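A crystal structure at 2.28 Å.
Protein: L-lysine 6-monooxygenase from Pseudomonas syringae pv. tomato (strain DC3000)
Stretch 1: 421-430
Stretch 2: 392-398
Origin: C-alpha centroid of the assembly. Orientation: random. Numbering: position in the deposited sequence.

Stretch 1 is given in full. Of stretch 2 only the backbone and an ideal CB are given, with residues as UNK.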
# COMPACT_ATOMS: atom_id res chain seq x y z
N ARG A 421 21.46 -25.07 13.61
CA ARG A 421 22.82 -25.03 14.08
C ARG A 421 23.00 -25.79 15.40
O ARG A 421 24.01 -26.47 15.59
CB ARG A 421 23.26 -23.58 14.32
CG ARG A 421 23.49 -22.77 13.06
CD ARG A 421 24.54 -21.68 13.32
NE ARG A 421 24.56 -20.66 12.27
CZ ARG A 421 25.65 -20.07 11.79
NH1 ARG A 421 26.85 -20.38 12.27
NH2 ARG A 421 25.54 -19.18 10.82
N ILE A 422 22.01 -25.68 16.29
CA ILE A 422 22.10 -26.32 17.58
C ILE A 422 21.85 -27.82 17.46
O ILE A 422 22.60 -28.62 18.02
CB ILE A 422 21.20 -25.65 18.63
CG1 ILE A 422 21.80 -24.31 19.02
CG2 ILE A 422 21.06 -26.50 19.90
CD1 ILE A 422 20.84 -23.37 19.73
N ALA A 423 20.84 -28.21 16.70
CA ALA A 423 20.50 -29.63 16.60
C ALA A 423 21.62 -30.42 15.93
O ALA A 423 21.88 -31.55 16.30
CB ALA A 423 19.19 -29.81 15.86
N SER A 424 22.28 -29.85 14.94
CA SER A 424 23.45 -30.48 14.37
C SER A 424 24.60 -30.55 15.38
O SER A 424 25.23 -31.62 15.55
CB SER A 424 23.91 -29.71 13.13
OG SER A 424 24.15 -28.35 13.46
N ALA A 425 24.86 -29.46 16.09
CA ALA A 425 25.93 -29.50 17.10
C ALA A 425 25.60 -30.56 18.14
O ALA A 425 26.48 -31.28 18.56
CB ALA A 425 26.16 -28.15 17.76
N LEU A 426 24.33 -30.67 18.53
CA LEU A 426 23.93 -31.70 19.49
C LEU A 426 24.22 -33.10 18.98
O LEU A 426 24.69 -33.92 19.73
CB LEU A 426 22.46 -31.59 19.88
CG LEU A 426 22.19 -30.56 20.96
CD1 LEU A 426 20.77 -30.03 20.94
CD2 LEU A 426 22.51 -31.13 22.32
N GLU A 427 23.94 -33.37 17.71
CA GLU A 427 24.24 -34.69 17.12
C GLU A 427 25.71 -35.07 17.21
O GLU A 427 26.02 -36.18 17.61
CB GLU A 427 23.82 -34.75 15.66
CG GLU A 427 23.96 -36.13 15.03
CD GLU A 427 23.63 -36.14 13.55
OE1 GLU A 427 23.34 -35.07 12.99
OE2 GLU A 427 23.65 -37.23 12.94
N ARG A 428 26.60 -34.16 16.81
CA ARG A 428 28.06 -34.41 16.83
C ARG A 428 28.53 -34.72 18.24
O ARG A 428 29.36 -35.60 18.44
CB ARG A 428 28.85 -33.23 16.26
CG ARG A 428 28.77 -33.12 14.75
CD ARG A 428 29.67 -32.01 14.20
NE ARG A 428 29.21 -30.66 14.56
CZ ARG A 428 28.24 -29.97 13.93
NH1 ARG A 428 27.58 -30.49 12.90
NH2 ARG A 428 27.92 -28.75 14.35
N ALA A 429 27.95 -34.03 19.21
CA ALA A 429 28.25 -34.24 20.61
C ALA A 429 27.75 -35.57 21.21
O ALA A 429 27.86 -35.76 22.42
CB ALA A 429 27.72 -33.08 21.43
N VAL A 430 27.21 -36.48 20.41
CA VAL A 430 26.81 -37.80 20.93
C VAL A 430 27.40 -38.94 20.08
O VAL A 430 26.68 -39.84 19.63
CB VAL A 430 25.26 -37.90 21.08
CG1 VAL A 430 24.84 -39.25 21.65
CG2 VAL A 430 24.75 -36.78 21.97
N UNK A 392 30.98 -31.95 28.50
CA UNK A 392 29.76 -31.20 28.85
C UNK A 392 29.58 -29.94 28.01
O UNK A 392 30.44 -29.06 27.97
CB UNK A 392 29.79 -30.82 30.33
N UNK A 393 28.43 -29.87 27.33
CA UNK A 393 28.13 -28.77 26.45
C UNK A 393 26.87 -28.06 26.83
O UNK A 393 25.88 -28.65 27.27
CB UNK A 393 28.03 -29.26 25.00
N UNK A 394 26.93 -26.74 26.66
CA UNK A 394 25.81 -25.88 26.95
C UNK A 394 25.66 -24.89 25.81
O UNK A 394 26.66 -24.42 25.25
CB UNK A 394 25.99 -25.16 28.29
N UNK A 395 24.41 -24.61 25.47
CA UNK A 395 24.04 -23.67 24.41
C UNK A 395 23.06 -22.69 25.00
O UNK A 395 22.21 -23.09 25.80
CB UNK A 395 23.45 -24.38 23.19
N UNK A 396 23.19 -21.41 24.63
CA UNK A 396 22.14 -20.44 24.94
C UNK A 396 21.42 -20.07 23.64
O UNK A 396 22.01 -19.46 22.77
CB UNK A 396 22.72 -19.20 25.62
N UNK A 397 20.16 -20.47 23.53
CA UNK A 397 19.39 -20.32 22.28
C UNK A 397 18.71 -18.96 22.17
O UNK A 397 17.48 -18.85 22.23
CB UNK A 397 18.33 -21.42 22.18
N UNK A 398 19.51 -17.93 21.97
CA UNK A 398 18.98 -16.56 21.86
C UNK A 398 20.07 -15.61 21.40
O UNK A 398 21.24 -15.98 21.34
CB UNK A 398 18.40 -16.09 23.20

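Residues 421 to 428 belong to a helix that begins earlier in the chain and lies antiparallel to the strand at 393 to 396, their axes 10.5 Å apart at closest approach. The visible helix offers this strand a modest apolar surface made by Ile-422, Ala-425 and Leu-426, with Ala-429 beyond it where the chain leaves helical geometry.

Position 392 has extended backbone angles, and no atom of stretch 1 lies within 5.5 Å of its ideal CB, so many side chains would do. The deposited residue is Val-392, which does not touch the helix.

At 393 the CA-to-CB bond points toward stretch 1, but the ideal CB of 393 is still 5.2 Å from Ala-429 CB. The methyl leaves room beside it, so a small or medium side chain, polar or apolar, could fit. The position holds Asn-393, with chi1 in the m well. Asn-393 ND2 comes to 3.9 Å from Ala-429 CB, a packing contact only; the amide takes its hydrogen bonds elsewhere in the structure.

Strand alternation takes 394 out of reach of the helix. Its phi/psi of -135/142 would suit a beta-branched residue, among others, and Ile-394 is found there.

At 395 the CA-to-CB bond points toward the helix. The CA of 395 is 7.6 Å from Ile-422 CA. The ideal CB of 395 comes no closer to stretch 1 than 4.4 Å, at Ile-422 CD1. A space therefore remains between the two backbones, running along the helix past Ile-422, Ala-425 and Leu-426. A long or broad apolar side chain is called for: leucine, methionine or phenylalanine could use part of the space, and a larger aromatic could span more of it. Trp-395 does so, giving up 115 Å², the largest share of any residue in the contact. With chi1 at -72° (m) and chi2 at -93°, its indole reaches three helix residues. Trp-395 CD1 lies 3.9 Å from Ile-422 CG1, while on the six-membered ring Trp-395 CZ3 meets Leu-426 CD2 at 3.5 Å. Leu-426 CG sits 4.2 Å from the centroid of the Trp-395 six-membered ring and 22° off its normal, a CH-pi contact over the face. Ala-425 CB approaches Trp-395 CZ2 obliquely at 3.8 Å. The price of this apolar fit is Trp-395 NE1, which the contact buries without a partner anywhere in the model.

At 396 the CA-to-CB bond points away from the helix, so stretch 1 would accept polar and apolar side chains alike; Val-396 makes no contact with it.

At 397 the CA-to-CB bond points sideways, but the ideal CB of 397 is 4.0 Å from Ile-422 CD1. That methyl favors a compact side chain or one that turns past it. Asn-397, with chi1 t, packs Asn-397 CG 3.7 Å from Ile-422 CD1, and both ends of its amide are hydrogen-bonded elsewhere in the structure.

Position 398 is fully extended, and stretch 1 offers its ideal CB nothing within 5.5 Å, so many residues, glycine included, would do. Gly-398 is found there, Gly-398 N giving a weak hydrogen bond to Val-396 O at 3.0 Å.

Stretch 2 392-398: VNIWVNG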
# COMPACT_ATOMS: atom_id res chain seq x y z
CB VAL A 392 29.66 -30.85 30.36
CG1 VAL A 392 28.37 -30.09 30.66
CG2 VAL A 392 29.70 -32.12 31.18
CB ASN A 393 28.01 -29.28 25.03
CG ASN A 393 29.22 -30.08 24.61
OD1 ASN A 393 30.25 -29.52 24.26
ND2 ASN A 393 29.10 -31.41 24.66
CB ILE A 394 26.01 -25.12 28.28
CG1 ILE A 394 26.31 -26.11 29.44
CG2 ILE A 394 24.77 -24.30 28.61
CD1 ILE A 394 26.96 -25.46 30.63
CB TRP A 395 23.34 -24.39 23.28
CG TRP A 395 24.23 -25.25 22.44
CD1 TRP A 395 24.87 -24.89 21.28
CD2 TRP A 395 24.57 -26.63 22.66
NE1 TRP A 395 25.59 -25.95 20.79
CE2 TRP A 395 25.42 -27.02 21.61
CE3 TRP A 395 24.25 -27.54 23.65
CZ2 TRP A 395 25.95 -28.30 21.53
CZ3 TRP A 395 24.77 -28.82 23.56
CH2 TRP A 395 25.61 -29.18 22.51
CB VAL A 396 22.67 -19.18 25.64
CG1 VAL A 396 21.53 -18.21 25.95
CG2 VAL A 396 23.38 -19.56 26.91
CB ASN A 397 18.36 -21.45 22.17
CG ASN A 397 17.81 -21.60 20.78
OD1 ASN A 397 18.14 -20.83 19.89
ND2 ASN A 397 16.96 -22.61 20.59
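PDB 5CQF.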